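Local coordinates for protein purine nucleoside phosphorylase (Schistosoma mansoni, PDB 6B3L) that catalyses the reversible phosphorolysis of purine nucleosides such as inosine and guanosine, releasing the free base and ribose 1-phosphate, at residues L37-E42 with L272-F277; P56-T61 with I98-R103; G129-I134 with N183-L188. All coordinates share one frame; numbering follows the deposited sequence.

Contact 1: L37-E42 with L272-F277. With XM0 (indan-2-amine), chain H.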
loop_
_atom_site.group_PDB
_atom_site.type_symbol
_atom_site.label_atom_id
_atom_site.label_comp_id
_atom_site.label_asym_id
_atom_site.label_seq_id
_atom_site.Cartn_x
_atom_site.Cartn_y
_atom_site.Cartn_z
ATOM N N LEU A 37 19.335 21.377 1.144
ATOM C CA LEU A 37 18.971 22.253 2.253
ATOM C C LEU A 37 19.798 21.984 3.507
ATOM O O LEU A 37 19.323 22.203 4.626
ATOM C CB LEU A 37 17.481 22.096 2.573
ATOM C CG LEU A 37 16.584 22.241 1.336
ATOM C CD1 LEU A 37 15.102 22.006 1.694
ATOM C CD2 LEU A 37 16.779 23.586 0.624
ATOM N N GLY A 38 21.030 21.501 3.347
ATOM C CA GLY A 38 21.834 21.089 4.482
ATOM C C GLY A 38 22.941 22.029 4.909
ATOM O O GLY A 38 23.724 21.667 5.799
ATOM N N LYS A 39 23.017 23.239 4.351
ATOM C CA LYS A 39 24.146 24.123 4.649
ATOM C C LYS A 39 24.249 24.462 6.140
ATOM O O LYS A 39 25.352 24.731 6.632
ATOM C CB LYS A 39 24.028 25.395 3.808
ATOM C CG LYS A 39 25.221 26.329 3.891
ATOM C CD LYS A 39 26.513 25.654 3.442
ATOM C CE LYS A 39 27.699 26.604 3.535
ATOM N NZ LYS A 39 28.950 25.872 3.875
ATOM N N LEU A 40 23.131 24.468 6.875
ATOM C CA LEU A 40 23.202 24.743 8.309
ATOM C C LEU A 40 24.111 23.750 9.029
ATOM O O LEU A 40 24.764 24.103 10.019
ATOM C CB LEU A 40 21.801 24.706 8.924
ATOM C CG LEU A 40 21.694 25.114 10.390
ATOM C CD1 LEU A 40 22.312 26.483 10.626
ATOM C CD2 LEU A 40 20.234 25.117 10.786
ATOM N N ILE A 41 24.180 22.507 8.551
ATOM C CA ILE A 41 25.007 21.507 9.225
ATOM C C ILE A 41 26.478 21.886 9.175
ATOM O O ILE A 41 27.249 21.542 10.081
ATOM C CB ILE A 41 24.771 20.111 8.611
ATOM C CG1 ILE A 41 23.303 19.723 8.764
ATOM C CG2 ILE A 41 25.681 19.080 9.280
ATOM C CD1 ILE A 41 22.886 18.473 7.973
ATOM N N GLU A 42 26.898 22.589 8.126
ATOM C CA GLU A 42 28.295 22.978 7.990
ATOM C C GLU A 42 28.679 24.138 8.900
ATOM O O GLU A 42 29.873 24.436 9.025
ATOM C CB GLU A 42 28.589 23.345 6.530
ATOM N N LEU A 272 17.907 31.540 2.856
ATOM C CA LEU A 272 16.778 31.983 3.680
ATOM C C LEU A 272 16.356 30.894 4.664
ATOM O O LEU A 272 16.128 31.161 5.847
ATOM C CB LEU A 272 15.598 32.382 2.782
ATOM C CG LEU A 272 14.351 32.948 3.482
ATOM C CD1 LEU A 272 14.744 34.105 4.386
ATOM C CD2 LEU A 272 13.290 33.402 2.487
ATOM N N LEU A 273 16.226 29.656 4.183
ATOM C CA LEU A 273 15.821 28.552 5.047
ATOM C C LEU A 273 16.851 28.312 6.148
ATOM O O LEU A 273 16.480 28.041 7.301
ATOM C CB LEU A 273 15.602 27.295 4.197
ATOM C CG LEU A 273 15.065 26.042 4.874
ATOM C CD1 LEU A 273 13.678 26.278 5.434
ATOM C CD2 LEU A 273 15.046 24.888 3.866
ATOM N N GLN A 274 18.143 28.434 5.819
ATOM C CA GLN A 274 19.209 28.254 6.807
ATOM C C GLN A 274 19.096 29.282 7.941
ATOM O O GLN A 274 19.201 28.933 9.129
ATOM C CB GLN A 274 20.573 28.342 6.109
ATOM C CG GLN A 274 21.793 28.322 7.038
ATOM C CD GLN A 274 23.115 28.363 6.271
ATOM O OE1 GLN A 274 23.135 28.312 5.036
ATOM N NE2 GLN A 274 24.223 28.446 7.002
ATOM N N MET A 275 18.887 30.558 7.589
ATOM C CA MET A 275 18.759 31.606 8.601
ATOM C C MET A 275 17.499 31.416 9.435
ATOM O O MET A 275 17.521 31.615 10.659
ATOM C CB MET A 275 18.765 33.000 7.942
ATOM C CG MET A 275 20.104 33.451 7.379
ATOM S SD MET A 275 20.118 35.208 6.924
ATOM C CE MET A 275 19.055 35.135 5.485
ATOM N N TRP A 276 16.393 31.023 8.791
ATOM C CA TRP A 276 15.141 30.762 9.502
ATOM C C TRP A 276 15.314 29.681 10.562
ATOM O O TRP A 276 14.942 29.871 11.733
ATOM C CB TRP A 276 14.083 30.353 8.487
ATOM C CG TRP A 276 12.652 30.350 8.932
ATOM C CD1 TRP A 276 12.118 30.892 10.055
ATOM C CD2 TRP A 276 11.561 29.803 8.183
ATOM N NE1 TRP A 276 10.731 30.710 10.058
ATOM C CE2 TRP A 276 10.379 30.045 8.909
ATOM C CE3 TRP A 276 11.475 29.131 6.962
ATOM C CZ2 TRP A 276 9.130 29.623 8.458
ATOM C CZ3 TRP A 276 10.257 28.700 6.531
ATOM C CH2 TRP A 276 9.091 28.953 7.267
ATOM N N PHE A 277 15.889 28.528 10.176
ATOM C CA PHE A 277 16.042 27.426 11.121
ATOM C C PHE A 277 17.095 27.718 12.188
ATOM O O PHE A 277 16.945 27.247 13.319
ATOM C CB PHE A 277 16.318 26.105 10.383
ATOM C CG PHE A 277 15.042 25.367 10.017
ATOM C CD1 PHE A 277 14.790 24.118 10.486
ATOM C CD2 PHE A 277 14.084 26.001 9.254
ATOM C CE1 PHE A 277 13.597 23.471 10.164
ATOM C CE2 PHE A 277 12.899 25.369 8.931
ATOM C CZ PHE A 277 12.651 24.123 9.400
HETATM C C1 XM0 H . 14.970 34.311 9.202
HETATM C C2 XM0 H . 15.597 35.006 7.980
HETATM C C3 XM0 H . 16.603 35.860 8.125
HETATM C C4 XM0 H . 17.170 36.147 9.527
HETATM C C5 XM0 H . 16.589 35.512 10.589
HETATM C C6 XM0 H . 15.424 34.554 10.425
HETATM C C7 XM0 H . 17.305 35.984 11.877
HETATM C C8 XM0 H . 18.035 37.199 11.371
HETATM C C9 XM0 H . 18.267 37.046 9.905
HETATM N N10 XM0 H . 17.198 38.386 11.664
#

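Contact 2: P56-T61 with I98-R103. With DMS (dimethyl sulfoxide), chain D.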
loop_
_atom_site.group_PDB
_atom_site.type_symbol
_atom_site.label_atom_id
_atom_site.label_comp_id
_atom_site.label_asym_id
_atom_site.label_seq_id
_atom_site.Cartn_x
_atom_site.Cartn_y
_atom_site.Cartn_z
ATOM N N PRO A 56 27.927 1.503 16.401
ATOM C CA PRO A 56 27.286 0.183 16.528
ATOM C C PRO A 56 25.819 0.214 16.126
ATOM O O PRO A 56 25.046 1.055 16.583
ATOM C CB PRO A 56 27.454 -0.154 18.019
ATOM C CG PRO A 56 28.667 0.595 18.435
ATOM C CD PRO A 56 28.618 1.890 17.648
ATOM N N ASN A 57 25.440 -0.739 15.275
ATOM C CA ASN A 57 24.069 -1.033 14.862
ATOM C C ASN A 57 23.457 -0.003 13.910
ATOM O O ASN A 57 22.279 -0.152 13.553
ATOM C CB ASN A 57 23.124 -1.202 16.073
ATOM C CG ASN A 57 23.600 -2.284 17.040
ATOM O OD1 ASN A 57 23.631 -2.092 18.273
ATOM N ND2 ASN A 57 23.989 -3.416 16.494
ATOM N N PHE A 58 24.191 1.027 13.481
ATOM C CA PHE A 58 23.638 1.941 12.486
ATOM C C PHE A 58 23.511 1.245 11.126
ATOM O O PHE A 58 24.273 0.326 10.797
ATOM C CB PHE A 58 24.496 3.212 12.366
ATOM C CG PHE A 58 23.851 4.443 12.981
ATOM C CD1 PHE A 58 23.459 4.433 14.310
ATOM C CD2 PHE A 58 23.667 5.600 12.251
ATOM C CE1 PHE A 58 22.878 5.558 14.899
ATOM C CE2 PHE A 58 23.086 6.733 12.829
ATOM C CZ PHE A 58 22.695 6.711 14.152
ATOM N N PRO A 59 22.528 1.647 10.321
ATOM C CA PRO A 59 22.300 0.977 9.043
ATOM C C PRO A 59 23.434 1.198 8.049
ATOM O O PRO A 59 24.125 2.222 8.077
ATOM C CB PRO A 59 20.986 1.592 8.540
ATOM C CG PRO A 59 20.730 2.776 9.367
ATOM C CD PRO A 59 21.479 2.632 10.648
ATOM N N LYS A 60 23.605 0.208 7.174
ATOM C CA LYS A 60 24.582 0.269 6.086
ATOM C C LYS A 60 24.007 1.090 4.930
ATOM O O LYS A 60 22.931 0.764 4.414
ATOM C CB LYS A 60 24.930 -1.143 5.631
ATOM C CG LYS A 60 25.893 -1.234 4.450
ATOM C CD LYS A 60 26.346 -2.675 4.242
ATOM C CE LYS A 60 27.342 -2.803 3.099
ATOM N NZ LYS A 60 28.576 -2.007 3.349
ATOM N N THR A 61 24.724 2.149 4.515
ATOM C CA THR A 61 24.252 3.044 3.458
ATOM C C THR A 61 25.194 3.120 2.250
ATOM O O THR A 61 25.050 4.032 1.430
ATOM C CB THR A 61 24.017 4.458 4.011
ATOM O OG1 THR A 61 25.256 5.038 4.444
ATOM C CG2 THR A 61 23.032 4.438 5.188
ATOM N N ILE A 98 15.163 2.785 9.262
ATOM C CA ILE A 98 14.712 4.174 9.371
ATOM C C ILE A 98 14.549 4.566 10.830
ATOM O O ILE A 98 14.874 5.689 11.228
ATOM C CB ILE A 98 13.389 4.359 8.597
ATOM C CG1 ILE A 98 13.658 4.367 7.094
ATOM C CG2 ILE A 98 12.660 5.599 9.066
ATOM C CD1 ILE A 98 14.188 5.655 6.559
ATOM N N ALA A 99 14.056 3.652 11.659
ATOM C CA ALA A 99 13.680 4.028 13.015
ATOM C C ALA A 99 14.870 4.130 13.964
ATOM O O ALA A 99 14.801 4.887 14.945
ATOM C CB ALA A 99 12.702 2.996 13.585
ATOM N N LEU A 100 15.932 3.349 13.748
ATOM C CA LEU A 100 16.993 3.271 14.757
ATOM C C LEU A 100 17.636 4.634 15.010
ATOM O O LEU A 100 17.816 4.993 16.191
ATOM C CB LEU A 100 18.022 2.203 14.346
ATOM C CG LEU A 100 19.226 1.894 15.266
ATOM C CD1 LEU A 100 20.372 2.918 15.166
ATOM C CD2 LEU A 100 18.776 1.726 16.653
ATOM N N PRO A 101 17.997 5.438 13.999
ATOM C CA PRO A 101 18.646 6.729 14.322
ATOM C C PRO A 101 17.766 7.682 15.125
ATOM O O PRO A 101 18.292 8.422 15.976
ATOM C CB PRO A 101 19.017 7.289 12.939
ATOM C CG PRO A 101 19.170 6.041 12.041
ATOM C CD PRO A 101 18.071 5.129 12.542
ATOM N N ILE A 102 16.449 7.689 14.902
ATOM C CA ILE A 102 15.551 8.549 15.673
ATOM C C ILE A 102 15.459 8.065 17.122
ATOM O O ILE A 102 15.440 8.880 18.051
ATOM C CB ILE A 102 14.165 8.610 15.005
ATOM C CG1 ILE A 102 14.291 8.989 13.527
ATOM C CG2 ILE A 102 13.212 9.549 15.759
ATOM C CD1 ILE A 102 14.921 10.265 13.297
ATOM N N ARG A 103 15.404 6.738 17.342
ATOM C CA ARG A 103 15.369 6.214 18.717
ATOM C C ARG A 103 16.698 6.454 19.447
ATOM O O ARG A 103 16.702 6.682 20.670
ATOM C CB ARG A 103 14.971 4.732 18.695
ATOM C CG ARG A 103 13.484 4.597 18.331
ATOM C CD ARG A 103 12.990 3.144 18.184
ATOM N NE ARG A 103 11.530 3.110 18.024
ATOM C CZ ARG A 103 10.822 2.061 17.635
ATOM N NH1 ARG A 103 11.408 0.906 17.357
ATOM N NH2 ARG A 103 9.503 2.169 17.514
HETATM S S DMS D . 9.137 -0.341 14.550
HETATM O O DMS D . 9.765 -0.951 15.776
HETATM C C1 DMS D . 10.507 0.291 13.540
HETATM C C2 DMS D . 8.757 -1.729 13.429
#

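Contact 3: G129-I134 with N183-L188. With XM0 (indan-2-amine), chain H.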
loop_
_atom_site.group_PDB
_atom_site.type_symbol
_atom_site.label_atom_id
_atom_site.label_comp_id
_atom_site.label_asym_id
_atom_site.label_seq_id
_atom_site.Cartn_x
_atom_site.Cartn_y
_atom_site.Cartn_z
ATOM N N GLY A 129 8.770 27.917 -4.728
ATOM C CA GLY A 129 9.542 28.743 -3.818
ATOM C C GLY A 129 8.852 29.074 -2.506
ATOM O O GLY A 129 9.482 29.702 -1.634
ATOM N N ASP A 130 7.569 28.728 -2.370
ATOM C CA ASP A 130 6.835 28.910 -1.123
ATOM C C ASP A 130 7.240 27.856 -0.093
ATOM O O ASP A 130 7.775 26.788 -0.416
ATOM C CB ASP A 130 5.318 28.806 -1.356
ATOM C CG ASP A 130 4.703 30.021 -2.090
ATOM O OD1 ASP A 130 5.347 31.092 -2.259
ATOM O OD2 ASP A 130 3.511 29.897 -2.486
ATOM N N PHE A 131 6.981 28.183 1.174
ATOM C CA PHE A 131 7.165 27.273 2.304
ATOM C C PHE A 131 5.809 26.852 2.863
ATOM O O PHE A 131 4.884 27.670 2.961
ATOM C CB PHE A 131 7.964 27.951 3.420
ATOM C CG PHE A 131 9.336 28.456 3.013
ATOM C CD1 PHE A 131 10.359 27.574 2.706
ATOM C CD2 PHE A 131 9.609 29.810 2.998
ATOM C CE1 PHE A 131 11.620 28.043 2.375
ATOM C CE2 PHE A 131 10.856 30.280 2.657
ATOM C CZ PHE A 131 11.862 29.404 2.339
ATOM N N VAL A 132 5.697 25.594 3.287
ATOM C CA VAL A 132 4.462 25.099 3.899
ATOM C C VAL A 132 4.789 24.489 5.266
ATOM O O VAL A 132 5.548 23.515 5.355
ATOM C CB VAL A 132 3.728 24.085 2.999
ATOM C CG1 VAL A 132 2.479 23.539 3.711
ATOM C CG2 VAL A 132 3.340 24.757 1.697
ATOM N N LEU A 133 4.251 25.092 6.338
ATOM C CA LEU A 133 4.288 24.474 7.664
ATOM C C LEU A 133 3.303 23.311 7.683
ATOM O O LEU A 133 2.099 23.522 7.477
ATOM C CB LEU A 133 3.905 25.492 8.736
ATOM C CG LEU A 133 4.669 26.818 8.732
ATOM C CD1 LEU A 133 4.197 27.726 9.853
ATOM C CD2 LEU A 133 6.171 26.619 8.830
ATOM N N ILE A 134 3.785 22.097 7.926
ATOM C CA ILE A 134 2.912 20.910 7.853
ATOM C C ILE A 134 2.087 20.808 9.136
ATOM O O ILE A 134 2.636 20.800 10.243
ATOM C CB ILE A 134 3.731 19.633 7.596
ATOM C CG1 ILE A 134 4.489 19.727 6.255
ATOM C CG2 ILE A 134 2.812 18.388 7.642
ATOM C CD1 ILE A 134 5.463 18.620 5.979
ATOM N N ASN A 183 10.968 39.047 9.980
ATOM C CA ASN A 183 11.958 39.196 8.918
ATOM C C ASN A 183 11.311 39.431 7.556
ATOM O O ASN A 183 11.986 39.333 6.527
ATOM C CB ASN A 183 12.879 37.969 8.908
ATOM C CG ASN A 183 13.779 37.934 10.127
ATOM O OD1 ASN A 183 14.813 38.613 10.170
ATOM N ND2 ASN A 183 13.365 37.181 11.146
ATOM N N ASP A 184 10.014 39.737 7.539
ATOM C CA ASP A 184 9.300 40.267 6.366
ATOM C C ASP A 184 9.244 39.270 5.206
ATOM O O ASP A 184 9.258 39.681 4.041
ATOM C CB ASP A 184 9.912 41.591 5.895
ATOM C CG ASP A 184 8.959 42.398 5.028
ATOM O OD1 ASP A 184 7.759 42.462 5.368
ATOM O OD2 ASP A 184 9.407 42.961 4.006
ATOM N N PHE A 185 9.153 37.961 5.485
ATOM C CA PHE A 185 8.868 36.984 4.427
ATOM C C PHE A 185 7.633 36.132 4.723
ATOM O O PHE A 185 7.461 35.062 4.130
ATOM C CB PHE A 185 10.097 36.111 4.096
ATOM C CG PHE A 185 10.554 35.153 5.174
ATOM C CD1 PHE A 185 10.188 33.825 5.140
ATOM C CD2 PHE A 185 11.445 35.569 6.149
ATOM C CE1 PHE A 185 10.644 32.913 6.116
ATOM C CE2 PHE A 185 11.897 34.671 7.120
ATOM C CZ PHE A 185 11.506 33.346 7.093
ATOM N N GLN A 186 6.711 36.628 5.558
ATOM C CA GLN A 186 5.521 35.845 5.887
ATOM C C GLN A 186 4.642 35.587 4.671
ATOM O O GLN A 186 3.856 34.629 4.687
ATOM C CB GLN A 186 4.716 36.543 7.004
ATOM C CG GLN A 186 4.014 37.854 6.638
ATOM C CD GLN A 186 4.889 39.084 6.776
ATOM O OE1 GLN A 186 6.098 38.996 6.977
ATOM N NE2 GLN A 186 4.268 40.253 6.682
ATOM N N ASP A 187 4.779 36.386 3.608
ATOM C CA ASP A 187 3.986 36.179 2.399
ATOM C C ASP A 187 4.363 34.898 1.665
ATOM O O ASP A 187 3.581 34.430 0.819
ATOM C CB ASP A 187 4.133 37.385 1.469
ATOM C CG ASP A 187 3.139 38.478 1.783
ATOM O OD1 ASP A 187 2.491 38.400 2.853
ATOM O OD2 ASP A 187 3.002 39.411 0.960
ATOM N N LEU A 188 5.517 34.302 1.992
ATOM C CA LEU A 188 5.954 33.022 1.445
ATOM C C LEU A 188 5.455 31.825 2.232
ATOM O O LEU A 188 5.584 30.694 1.743
ATOM C CB LEU A 188 7.486 32.949 1.406
ATOM C CG LEU A 188 8.227 33.983 0.556
ATOM C CD1 LEU A 188 9.716 33.636 0.509
ATOM C CD2 LEU A 188 7.633 34.045 -0.831
HETATM C C1 XM0 H . 14.970 34.311 9.202
HETATM C C2 XM0 H . 15.597 35.006 7.980
HETATM C C3 XM0 H . 16.603 35.860 8.125
HETATM C C4 XM0 H . 17.170 36.147 9.527
HETATM C C5 XM0 H . 16.589 35.512 10.589
HETATM C C6 XM0 H . 15.424 34.554 10.425
HETATM C C7 XM0 H . 17.305 35.984 11.877
HETATM C C8 XM0 H . 18.035 37.199 11.371
HETATM C C9 XM0 H . 18.267 37.046 9.905
HETATM N N10 XM0 H . 17.198 38.386 11.664
HETATM O O HOH W 1 3.141 32.683 -1.269
#

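Contact 1: L37-E42 with L272-F277
Gln274 of helix 259-283 meets Lys39 and Leu40 in the turn after strand 29-31. Its CG stands anti to the backbone N (chi1 174°) and the chain runs on extended, which carries the amide across to the turn. There OE1 comes to rest 3.1 Å from Lys39 CG, beside the aliphatic stem of the lysine, whose end bends away from the helix. Deeper in, Leu40 spreads its two methyls: CD1 lies 4.1 Å from Gln274 CG, and CD2 lies 4.1 Å from Phe277 CB, the leucine and phenylalanine side chains crossing at about a right angle. At the other end of the turn Leu37 wraps one methyl of Leu273, with CD1 3.6 Å from Leu273 CD2. In the next shell, Leu37, Leu273 and Phe277 all rest on Thr116 of strand 112-121, and Leu37 O is hydrogen-bonded to the modified residue at position 33. On the face of the helix turned from the loop, Trp276 CA lies 3.6 Å from C1 of the bound indan-2-amine. No hydrogen bond or salt bridge joins the two segments, so the turn is held to the C-terminal helix by apolar packing of leucines and by the Gln274 side chain laid against Lys39 and Leu40.

Contact 2: P56-T61 with I98-R103
Phe58 and Pro59, in the loop between strands 47-51 and 69-75, pack on the proline kink of helix 95-108, with Leu100 and Pro101 as the helix side of the contact. Pro101 has no N-H to give to the preceding turn, and the regular bonding resumes beyond it, where Arg103 N reaches Ala99 O at 3.1 Å. The Phe58 ring is gripped by both helix residues. Over one of its faces lies Pro101 CG, and the far end of the ring also meets the neighbouring carbon of that proline, with Phe58 CZ 3.9 Å from Pro101 CB. On the CD1 side a methyl of Leu100 approaches the ring obliquely, its CD1 3.5 Å from Phe58 CD1. Leu100 reaches this place because its CG is anti to the backbone N (chi1 -178°), directing the branch out to the loop; the same methyl also lies 4.0 Å from the backbone O of Asn57. Pro59 adds a looser ring-to-ring touch, its CD 4.3 Å from Pro101 CG. Around the contact, the Phe58 ring also meets that of Tyr52 and touches Val104, a turn after Leu100, while Asn57 leans on Met14 of helix 9-23. Arg103 runs away from the loop with an extended chain. Its NH1 is hydrogen-bonded to the oxygen of a dimethyl sulfoxide molecule, probably from the crystallisation liquor, at 2.9 Å with an N-H...O angle of 155°, and NH1 is bonded to Ala7 O as well. Ala99 CB lies 3.5 Å from a methyl carbon, C1, of the same solvent molecule. With no hydrogen bond between the two segments, the loop is held to the kinked helix by the fit of proline and phenylalanine rings and a leucine methyl.

Contact 3: G129-I134 with N183-L188
The parallel pairing of strands 131-139 and 189-196 starts with a bond from Phe131 to Leu188, the residue before the second strand. Phe131 N donates to Leu188 O at 2.9 Å in a nearly straight bond (167°), the donor tilted 25° from the carbonyl plane; backbone bonds of Phe131 and Leu133 with His190 carry the ladder on. Beside this bond the side chains cross obliquely, Leu188 CB 4.1 Å from Phe131 CD2, and Phe131 CE2 lies 4.4 Å from Phe185 CE1. The two phenylalanine rings also meet Trp276 of helix 259-283, edge to face in the case of Phe185. Asp130 OD2 takes a bond from Lys127 N, while a water lies between OD1, at a weak bond, and Asp187 O (2.8 Å), with more acceptors about it than it has protons to give. Before Leu188, the chain leaves helix 170-182 through a Schellman motif with Asp184 at its positive-phi position, and a 3-10 turn (Leu188 N to Phe185 O, 3.0 Å) then delivers Leu188 to the strand. At the helix end Asn183 OD1 accepts a bond of 2.8 Å from N10 of indan-2-amine, and Phe185 presents its edge to the ligand's C1. A strand, a helix and a neighbouring parallel strand joined in this order form a beta-alpha-beta crossover.

In the fold
Contacts 1 and 3 are neighbours, with centres about 15 Å apart, and helix 259-283 joins them: Trp276 and Leu272 of 272-277 pack on Phe131 and Phe185 of contact 3, and both contacts touch the same indan-2-amine. Contact 2 lies apart, its centre about 24 Å from that of contact 1 and about 32 Å from that of contact 3, on the opposite side of the chain's centre from the latter. Along the chain contact 1 brackets the others, pairing the turn after strand 29-31 with the C-terminal helix; contact 2 closes before contact 3 opens. The C-terminal helix thus packs against strands of the mixed sheet and touches both the early turn and the middle crossover.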